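Local coordinates for DNA-binding protein HU (Anabaena sp., PDB 1P78) that wraps and stabilises DNA as a homodimeric histone-like protein, preventing its denaturation under extreme conditions, and is essential for heterocyst differentiation, at residues S49-E54 against V76-A81. Sequence-based numbering, arbitrary orientation.
With nucleotides of chain A.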
ATOM      1  N   SER C  49      -6.290   1.083  -2.695  1.00 23.05           N
ATOM      2  CA  SER C  49      -6.275   2.490  -2.328  1.00 23.04           C
ATOM      3  C   SER C  49      -5.435   2.788  -1.061  1.00 22.75           C
ATOM      4  O   SER C  49      -5.154   1.882  -0.234  1.00 22.83           O
ATOM      5  CB  SER C  49      -7.711   3.009  -2.161  1.00 22.71           C
ATOM      6  OG  SER C  49      -8.404   2.227  -1.205  1.00 24.12           O
ATOM      7  N   PHE C  50      -5.036   4.054  -0.942  1.00 21.46           N
ATOM      8  CA  PHE C  50      -4.395   4.572   0.251  1.00 21.33           C
ATOM      9  C   PHE C  50      -5.242   5.714   0.804  1.00 21.34           C
ATOM     10  O   PHE C  50      -5.819   6.502   0.051  1.00 21.00           O
ATOM     11  CB  PHE C  50      -2.989   5.081  -0.043  1.00 21.46           C
ATOM     12  CG  PHE C  50      -2.033   4.022  -0.500  1.00 21.78           C
ATOM     13  CD1 PHE C  50      -2.007   3.608  -1.823  1.00 20.82           C
ATOM     14  CD2 PHE C  50      -1.138   3.456   0.399  1.00 23.04           C
ATOM     15  CE1 PHE C  50      -1.109   2.620  -2.241  1.00 23.89           C
ATOM     16  CE2 PHE C  50      -0.230   2.476  -0.013  1.00 22.91           C
ATOM     17  CZ  PHE C  50      -0.221   2.053  -1.327  1.00 23.20           C
ATOM     18  N   GLU C  51      -5.355   5.769   2.125  1.00 21.29           N
ATOM     19  CA  GLU C  51      -6.046   6.884   2.780  1.00 21.98           C
ATOM     20  C   GLU C  51      -5.495   7.088   4.154  1.00 21.52           C
ATOM     21  O   GLU C  51      -4.809   6.236   4.687  1.00 21.50           O
ATOM     22  CB  GLU C  51      -7.561   6.697   2.852  1.00 22.17           C
ATOM     23  CG  GLU C  51      -8.040   5.441   3.569  1.00 23.38           C
ATOM     24  CD  GLU C  51      -9.555   5.384   3.614  1.00 28.14           C
ATOM     25  OE1 GLU C  51     -10.200   5.491   2.536  1.00 31.30           O
ATOM     26  OE2 GLU C  51     -10.123   5.283   4.725  1.00 29.97           O
ATOM     27  N   SER C  52      -5.762   8.258   4.691  1.00 21.27           N
ATOM     28  CA  SER C  52      -5.386   8.580   6.026  1.00 21.49           C
ATOM     29  C   SER C  52      -6.639   8.259   6.847  1.00 21.19           C
ATOM     30  O   SER C  52      -7.753   8.474   6.405  1.00 20.94           O
ATOM     31  CB  SER C  52      -5.020  10.055   6.061  1.00 22.10           C
ATOM     32  OG  SER C  52      -4.587  10.471   7.346  1.00 25.95           O
ATOM     33  N   ARG C  53      -6.467   7.697   8.030  1.00 21.70           N
ATOM     34  CA  ARG C  53      -7.611   7.361   8.866  1.00 21.18           C
ATOM     35  C   ARG C  53      -7.458   7.965  10.231  1.00 21.23           C
ATOM     36  O   ARG C  53      -6.352   7.974  10.777  1.00 20.75           O
ATOM     37  CB  ARG C  53      -7.800   5.854   8.956  1.00 21.37           C
ATOM     38  CG  ARG C  53      -8.370   5.290   7.658  1.00 21.42           C
ATOM     39  CD  ARG C  53      -8.607   3.805   7.672  1.00 23.95           C
ATOM     40  NE  ARG C  53      -8.762   3.258   6.323  1.00 24.66           N
ATOM     41  CZ  ARG C  53      -8.727   1.956   6.031  1.00 25.81           C
ATOM     42  NH1 ARG C  53      -8.531   1.037   6.994  1.00 23.19           N
ATOM     43  NH2 ARG C  53      -8.887   1.576   4.765  1.00 24.87           N
ATOM     44  N   GLU C  54      -8.568   8.495  10.760  1.00 21.22           N
ATOM     45  CA  GLU C  54      -8.577   9.094  12.089  1.00 21.90           C
ATOM     46  C   GLU C  54      -8.564   7.995  13.099  1.00 21.58           C
ATOM     47  O   GLU C  54      -9.123   6.926  12.860  1.00 20.50           O
ATOM     48  CB  GLU C  54      -9.770  10.026  12.324  1.00 22.30           C
ATOM     49  CG  GLU C  54      -9.756  11.268  11.420  1.00 23.88           C
ATOM     50  CD  GLU C  54      -8.769  12.346  11.865  1.00 26.53           C
ATOM     51  OE1 GLU C  54      -8.733  12.682  13.081  1.00 30.11           O
ATOM     52  OE2 GLU C  54      -8.026  12.883  11.010  1.00 28.77           O
ATOM     53  N   VAL C  76      -3.563   7.866  10.943  1.00 21.01           N
ATOM     54  CA  VAL C  76      -2.676   6.882  10.338  1.00 20.41           C
ATOM     55  C   VAL C  76      -2.885   6.696   8.821  1.00 19.60           C
ATOM     56  O   VAL C  76      -4.014   6.725   8.329  1.00 18.53           O
ATOM     57  CB  VAL C  76      -2.742   5.525  11.077  1.00 20.29           C
ATOM     58  CG1 VAL C  76      -2.458   5.719  12.583  1.00 20.99           C
ATOM     59  CG2 VAL C  76      -4.087   4.837  10.825  1.00 18.36           C
ATOM     60  N   PRO C  77      -1.800   6.486   8.089  1.00 19.04           N
ATOM     61  CA  PRO C  77      -1.950   6.063   6.698  1.00 19.14           C
ATOM     62  C   PRO C  77      -2.552   4.659   6.707  1.00 18.94           C
ATOM     63  O   PRO C  77      -2.231   3.877   7.599  1.00 18.90           O
ATOM     64  CB  PRO C  77      -0.508   6.045   6.178  1.00 19.53           C
ATOM     65  CG  PRO C  77       0.359   5.989   7.385  1.00 19.36           C
ATOM     66  CD  PRO C  77      -0.390   6.603   8.503  1.00 18.73           C
ATOM     67  N   ALA C  78      -3.433   4.375   5.754  1.00 19.20           N
ATOM     68  CA  ALA C  78      -4.097   3.085   5.620  1.00 19.54           C
ATOM     69  C   ALA C  78      -4.133   2.634   4.170  1.00 19.67           C
ATOM     70  O   ALA C  78      -4.338   3.452   3.289  1.00 19.95           O
ATOM     71  CB  ALA C  78      -5.488   3.199   6.135  1.00 19.71           C
ATOM     72  N   PHE C  79      -3.958   1.331   3.936  1.00 19.69           N
ATOM     73  CA  PHE C  79      -4.071   0.725   2.607  1.00 19.25           C
ATOM     74  C   PHE C  79      -5.243  -0.284   2.506  1.00 19.33           C
ATOM     75  O   PHE C  79      -5.528  -0.981   3.446  1.00 18.97           O
ATOM     76  CB  PHE C  79      -2.745   0.047   2.255  1.00 19.42           C
ATOM     77  CG  PHE C  79      -2.741  -0.671   0.915  1.00 19.80           C
ATOM     78  CD1 PHE C  79      -2.860   0.045  -0.281  1.00 21.44           C
ATOM     79  CD2 PHE C  79      -2.648  -2.066   0.861  1.00 21.65           C
ATOM     80  CE1 PHE C  79      -2.866  -0.596  -1.512  1.00 21.33           C
ATOM     81  CE2 PHE C  79      -2.632  -2.750  -0.366  1.00 21.61           C
ATOM     82  CZ  PHE C  79      -2.744  -2.003  -1.564  1.00 24.71           C
ATOM     83  N   SER C  80      -5.946  -0.325   1.377  1.00 19.91           N
ATOM     84  CA  SER C  80      -6.968  -1.346   1.150  1.00 20.68           C
ATOM     85  C   SER C  80      -6.707  -2.014  -0.193  1.00 20.17           C
ATOM     86  O   SER C  80      -6.849  -1.375  -1.251  1.00 20.77           O
ATOM     87  CB  SER C  80      -8.396  -0.767   1.144  1.00 20.60           C
ATOM     88  OG  SER C  80      -8.670   0.050   2.272  1.00 24.69           O
ATOM     89  N   ALA C  81      -6.355  -3.297  -0.163  1.00 19.57           N
ATOM     90  CA  ALA C  81      -5.944  -3.996  -1.378  1.00 18.95           C
ATOM     91  C   ALA C  81      -7.116  -4.120  -2.346  1.00 18.64           C
ATOM     92  O   ALA C  81      -8.200  -4.466  -1.942  1.00 18.43           O
ATOM     93  CB  ALA C  81      -5.384  -5.340  -1.029  1.00 19.32           C
TER
ATOM     94  P    DT A  12     -10.690   1.362  11.200  1.00 24.23           P
ATOM     95  OP1  DT A  12      -9.970   2.288  10.282  1.00 24.39           O
ATOM     96  OP2  DT A  12     -12.135   1.543  11.439  1.00 23.79           O
ATOM     97  O5'  DT A  12     -10.500  -0.161  10.732  1.00 24.24           O
ATOM     98  C5'  DT A  12      -9.222  -0.703  10.445  1.00 24.74           C
ATOM     99  C4'  DT A  12      -9.315  -2.116   9.876  1.00 24.33           C
ATOM    100  O4'  DT A  12      -9.716  -3.055  10.898  1.00 25.19           O
ATOM    101  C3'  DT A  12     -10.260  -2.343   8.700  1.00 24.01           C
ATOM    102  O3'  DT A  12      -9.503  -2.956   7.650  1.00 24.77           O
ATOM    103  C2'  DT A  12     -11.369  -3.258   9.208  1.00 24.05           C
ATOM    104  C1'  DT A  12     -10.741  -3.930  10.413  1.00 25.17           C
ATOM    105  N1   DT A  12     -11.628  -4.207  11.615  1.00 24.32           N
ATOM    106  C2   DT A  12     -11.595  -5.473  12.159  1.00 24.25           C
ATOM    107  O2   DT A  12     -10.921  -6.344  11.654  1.00 25.17           O
ATOM    108  N3   DT A  12     -12.382  -5.682  13.271  1.00 22.05           N
ATOM    109  C4   DT A  12     -13.164  -4.713  13.887  1.00 23.56           C
ATOM    110  O4   DT A  12     -13.837  -4.965  14.890  1.00 26.38           O
ATOM    111  C5   DT A  12     -13.147  -3.384  13.283  1.00 24.13           C
ATOM    112  C7   DT A  12     -13.958  -2.235  13.855  1.00 21.97           C
ATOM    113  C6   DT A  12     -12.381  -3.203  12.191  1.00 24.02           C
TER
HETATM  114  O   HOH W   1      -7.398  -1.205   5.648  1.00 45.43           O
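A78 O draws two donors from the strand beside it: E51 N, 2.8 Å away in the carbonyl plane, and the CA-H of F50, whose CA lies 3.2 Å from the same oxygen. The pairing illustrates how an antiparallel ribbon sorts its side chains: the hydrogen-bonded pairs S49 with S80, E51 with A78 and R53 with V76 share one face, while F50, F79, S52 and P77 occupy the other. On the first of these faces, R53 has CG anti to its carbonyl carbon (chi1 -74°) and then runs extended to NE, which lays a face of the guanidinium on A78 CB, 3.3 Å from that plane and toward its rim. R53 NE forms a salt bridge with E51 OE2 at 2.9 Å, met from above the carboxylate plane, and NH1 donates to a water. DT12 of chain A lies beside the same side chain, its OP1 3.3 Å from R53 CD. Were R53 an alanine, the E51 carboxylate would probably lose its close partner, keeping a long, weak pair with K41, and the A78 methyl its flat cover. On the opposite face, F79 CD1 sits 3.4 Å above the centre of the F50 ring, the planes inclined at 43°. This is the base of the beta arm of HU: strand 42-44 flanks segment 49-54, I32 and V36 of helix 18-37 pack on F50, and F50 and F79 each meet the other's counterpart in the second subunit edge-to-face.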